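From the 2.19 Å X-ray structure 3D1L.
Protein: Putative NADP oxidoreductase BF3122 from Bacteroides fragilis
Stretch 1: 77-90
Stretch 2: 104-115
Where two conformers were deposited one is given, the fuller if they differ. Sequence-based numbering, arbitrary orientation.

Stretch 1 (77-90) KDSAFAELLQGIVE
Stretch 2 (104-115) SIPMNVWEGHVP

A helix runs through Phe81 to Val89, kinked where the backbone N of Glu83 and of Gly87 lacks a bond to the turn before; Glu90 (phi/psi -71/143) leaves helical geometry. The second stretch enters extended through Ile105 (-110/128) and Pro106, coils into a 3-10 turn over 107-110, and passes through Gly112 at 89/-20, where a CB would jam against the preceding carbonyl O, before Val114 extends again at -141/149. The two run in the same direction: CA atoms pair Asp78 with Ile105 at 8.5 Å, Phe81 with Val109 at 9.2 Å and Val89 with Val114 at 7.0 Å, so the backbones are closest at the last pair.

No hydrogen bond crosses; the 484 Å² buried, both sides summed, rests on shape. Phe81, Leu85 and Val89, one turn apart, all point CA-to-CB toward the other stretch. Phe81, with chi1 off-well at -125° and chi2 -78°, is the first bump, set among Ile105 (m, t), Val109 (m) and Trp110: its CE2 lies 4.2 Å from Ile105 CD1 and its CE1 4.2 Å from Val109 CG2. Its edge addresses the Trp110 face in an offset edge-to-face pair, centroids of the two six-membered rings 5.5 Å apart and planes at 62°.

Trp110 (chi1 -60°, chi2 112°) starts sideways, but its indole end reaches the helix. Leu85 (t, p) packs CD1 at 3.3 Å from Trp110 CZ3, a tight contact, while its CD2 sits 3.8 Å from the His113 ring centroid, a CH-pi contact over the face. His113 (chi1 -64°, chi2 114°) is steadied within its own stretch by ND1 donating to Val109 O at 3.1 Å. Val89 (m) touches the indole edge, CG1 to Trp110 CZ3 at 3.8 Å, and Val89 CB lies 3.7 Å from Val114 CG1, with Val114 at chi1 -79°.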

# COMPACT_ATOMS: atom_id res chain seq x y z
N LYS B 77 -18.98 -17.46 -6.29
CA LYS B 77 -19.66 -16.29 -6.82
C LYS B 77 -21.17 -16.53 -6.81
O LYS B 77 -21.63 -17.64 -6.51
CB LYS B 77 -19.16 -16.00 -8.24
N ASP B 78 -21.94 -15.49 -7.10
CA ASP B 78 -23.40 -15.61 -7.20
C ASP B 78 -23.81 -16.55 -8.36
O ASP B 78 -24.56 -17.51 -8.15
CB ASP B 78 -24.08 -14.24 -7.35
CG ASP B 78 -23.71 -13.25 -6.23
OD1 ASP B 78 -24.64 -12.71 -5.60
OD2 ASP B 78 -22.50 -13.01 -5.99
N SER B 79 -23.28 -16.29 -9.56
CA SER B 79 -23.61 -17.07 -10.77
C SER B 79 -23.41 -18.59 -10.64
O SER B 79 -24.02 -19.38 -11.39
CB SER B 79 -22.83 -16.52 -11.97
N ALA B 80 -22.56 -19.01 -9.70
CA ALA B 80 -22.37 -20.43 -9.42
C ALA B 80 -23.27 -20.94 -8.27
O ALA B 80 -23.59 -22.13 -8.21
CB ALA B 80 -20.89 -20.72 -9.14
N PHE B 81 -23.71 -20.03 -7.40
CA PHE B 81 -24.58 -20.37 -6.28
C PHE B 81 -25.86 -21.09 -6.73
O PHE B 81 -25.96 -22.27 -6.50
CB PHE B 81 -24.93 -19.14 -5.43
CG PHE B 81 -24.61 -19.30 -3.96
CD1 PHE B 81 -25.45 -20.03 -3.12
CD2 PHE B 81 -23.44 -18.73 -3.42
CE1 PHE B 81 -25.14 -20.20 -1.77
CE2 PHE B 81 -23.11 -18.88 -2.06
CZ PHE B 81 -23.96 -19.62 -1.23
N ALA B 82 -26.80 -20.39 -7.37
CA ALA B 82 -28.09 -20.98 -7.80
C ALA B 82 -27.88 -22.26 -8.55
O ALA B 82 -28.42 -23.31 -8.18
CB ALA B 82 -28.85 -20.03 -8.69
N GLU B 83 -27.12 -22.13 -9.63
CA GLU B 83 -26.70 -23.21 -10.49
C GLU B 83 -26.36 -24.44 -9.67
O GLU B 83 -26.72 -25.57 -10.04
CB GLU B 83 -25.48 -22.75 -11.30
CG GLU B 83 -24.90 -23.83 -12.22
CD GLU B 83 -23.62 -23.41 -12.96
OE1 GLU B 83 -23.43 -22.20 -13.23
OE2 GLU B 83 -22.82 -24.32 -13.28
N LEU B 84 -25.68 -24.22 -8.55
CA LEU B 84 -25.00 -25.30 -7.84
C LEU B 84 -25.54 -25.58 -6.44
O LEU B 84 -25.09 -26.50 -5.78
CB LEU B 84 -23.49 -25.02 -7.80
CG LEU B 84 -22.74 -24.68 -9.11
CD1 LEU B 84 -21.25 -24.47 -8.82
CD2 LEU B 84 -22.94 -25.72 -10.23
N LEU B 85 -26.53 -24.80 -6.03
CA LEU B 85 -27.06 -24.84 -4.68
C LEU B 85 -27.58 -26.21 -4.29
O LEU B 85 -27.20 -26.71 -3.25
CB LEU B 85 -28.15 -23.78 -4.48
CG LEU B 85 -28.68 -23.59 -3.06
CD1 LEU B 85 -27.55 -23.51 -2.03
CD2 LEU B 85 -29.57 -22.36 -2.95
N GLN B 86 -28.43 -26.81 -5.13
CA GLN B 86 -29.06 -28.09 -4.79
C GLN B 86 -28.09 -29.26 -4.94
O GLN B 86 -28.23 -30.28 -4.23
CB GLN B 86 -30.35 -28.30 -5.57
CG GLN B 86 -31.53 -27.48 -5.04
CD GLN B 86 -31.39 -25.99 -5.32
OE1 GLN B 86 -31.52 -25.54 -6.46
NE2 GLN B 86 -31.13 -25.21 -4.27
N GLY B 87 -27.12 -29.11 -5.84
CA GLY B 87 -26.02 -30.05 -6.01
C GLY B 87 -25.11 -30.00 -4.79
O GLY B 87 -24.47 -31.00 -4.44
N ILE B 88 -25.06 -28.84 -4.12
CA ILE B 88 -24.35 -28.71 -2.85
C ILE B 88 -25.12 -29.35 -1.69
O ILE B 88 -24.51 -29.99 -0.82
CB ILE B 88 -24.03 -27.23 -2.48
CG1 ILE B 88 -23.04 -26.61 -3.49
CG2 ILE B 88 -23.55 -27.13 -0.99
CD1 ILE B 88 -23.21 -25.10 -3.69
N VAL B 89 -26.45 -29.18 -1.68
CA VAL B 89 -27.23 -29.57 -0.49
C VAL B 89 -27.85 -30.97 -0.40
O VAL B 89 -28.10 -31.43 0.72
CB VAL B 89 -28.30 -28.48 -0.11
CG1 VAL B 89 -27.66 -27.09 -0.07
CG2 VAL B 89 -29.53 -28.52 -1.05
N GLU B 90 -28.06 -31.64 -1.53
CA GLU B 90 -28.74 -32.96 -1.55
C GLU B 90 -27.90 -34.12 -0.97
O GLU B 90 -26.68 -34.16 -1.15
CB GLU B 90 -29.22 -33.31 -2.97
CG GLU B 90 -30.47 -32.55 -3.42
CD GLU B 90 -30.82 -32.80 -4.88
OE1 GLU B 90 -29.92 -32.80 -5.74
OE2 GLU B 90 -32.02 -32.97 -5.16
N SER B 104 -21.48 -9.83 1.36
CA SER B 104 -22.64 -9.09 0.89
C SER B 104 -23.73 -10.03 0.36
O SER B 104 -24.57 -9.62 -0.42
CB SER B 104 -22.23 -8.04 -0.15
OG SER B 104 -21.58 -6.92 0.45
N ILE B 105 -23.70 -11.29 0.79
CA ILE B 105 -24.78 -12.22 0.51
C ILE B 105 -25.52 -12.49 1.82
O ILE B 105 -24.89 -12.85 2.81
CB ILE B 105 -24.27 -13.54 -0.08
CG1 ILE B 105 -23.65 -13.34 -1.46
CG2 ILE B 105 -25.39 -14.58 -0.20
CD1 ILE B 105 -23.04 -14.66 -2.01
N PRO B 106 -26.86 -12.33 1.83
CA PRO B 106 -27.60 -12.56 3.07
C PRO B 106 -27.54 -14.02 3.48
O PRO B 106 -27.40 -14.90 2.62
CB PRO B 106 -29.03 -12.17 2.72
CG PRO B 106 -29.10 -12.17 1.26
CD PRO B 106 -27.74 -11.94 0.71
N MSE B 107 -27.65 -14.30 4.78
CA MSE B 107 -27.72 -15.68 5.26
C MSE B 107 -28.92 -16.43 4.70
O MSE B 107 -28.86 -17.64 4.53
CB MSE B 107 -27.78 -15.73 6.78
CG MSE B 107 -27.73 -17.12 7.36
SE MSE B 107 -27.78 -17.13 9.30
CE MSE B 107 -29.61 -16.58 9.60
N ASN B 108 -29.99 -15.69 4.40
CA ASN B 108 -31.28 -16.30 4.00
C ASN B 108 -31.25 -17.06 2.68
O ASN B 108 -32.20 -17.76 2.36
CB ASN B 108 -32.43 -15.27 4.01
CG ASN B 108 -32.27 -14.16 2.96
OD1 ASN B 108 -31.58 -14.33 1.95
ND2 ASN B 108 -32.90 -13.02 3.20
N VAL B 109 -30.16 -16.95 1.92
CA VAL B 109 -30.01 -17.81 0.74
C VAL B 109 -30.31 -19.26 1.09
O VAL B 109 -31.03 -19.94 0.36
CB VAL B 109 -28.61 -17.69 0.06
CG1 VAL B 109 -28.46 -16.35 -0.45
CG2 VAL B 109 -27.45 -18.00 1.03
N TRP B 110 -29.79 -19.73 2.22
CA TRP B 110 -29.95 -21.11 2.63
C TRP B 110 -31.32 -21.53 3.13
O TRP B 110 -31.60 -22.72 3.20
CB TRP B 110 -28.97 -21.42 3.75
CG TRP B 110 -27.54 -21.24 3.38
CD1 TRP B 110 -26.68 -20.29 3.86
CD2 TRP B 110 -26.79 -22.05 2.48
NE1 TRP B 110 -25.43 -20.47 3.31
CE2 TRP B 110 -25.47 -21.54 2.46
CE3 TRP B 110 -27.10 -23.17 1.69
CZ2 TRP B 110 -24.47 -22.11 1.67
CZ3 TRP B 110 -26.09 -23.72 0.90
CH2 TRP B 110 -24.79 -23.19 0.90
N GLU B 111 -32.15 -20.56 3.55
CA GLU B 111 -33.36 -20.90 4.28
C GLU B 111 -34.39 -21.61 3.41
O GLU B 111 -34.65 -21.20 2.27
CB GLU B 111 -33.93 -19.69 5.03
CG GLU B 111 -35.01 -18.88 4.31
CD GLU B 111 -35.74 -17.94 5.27
OE1 GLU B 111 -36.44 -18.46 6.16
OE2 GLU B 111 -35.61 -16.70 5.13
N GLY B 112 -34.95 -22.70 3.93
CA GLY B 112 -35.83 -23.55 3.15
C GLY B 112 -35.07 -24.64 2.42
O GLY B 112 -35.65 -25.66 2.03
N HIS B 113 -33.76 -24.45 2.23
CA HIS B 113 -32.92 -25.44 1.52
C HIS B 113 -32.27 -26.47 2.45
O HIS B 113 -32.16 -27.64 2.09
CB HIS B 113 -31.88 -24.75 0.65
CG HIS B 113 -32.48 -23.94 -0.47
ND1 HIS B 113 -32.39 -22.57 -0.53
CD2 HIS B 113 -33.19 -24.32 -1.55
CE1 HIS B 113 -33.02 -22.13 -1.60
NE2 HIS B 113 -33.51 -23.18 -2.25
N VAL B 114 -31.82 -26.03 3.62
CA VAL B 114 -31.20 -26.92 4.61
C VAL B 114 -31.60 -26.55 6.03
O VAL B 114 -31.88 -25.39 6.32
CB VAL B 114 -29.63 -26.93 4.54
CG1 VAL B 114 -29.15 -27.82 3.39
CG2 VAL B 114 -29.07 -25.53 4.46
N PRO B 115 -31.66 -27.55 6.91
CA PRO B 115 -32.00 -27.23 8.29
C PRO B 115 -30.95 -26.44 9.09
O PRO B 115 -31.33 -25.75 10.01
CB PRO B 115 -32.26 -28.60 8.93
CG PRO B 115 -31.58 -29.59 8.02
CD PRO B 115 -31.57 -29.01 6.66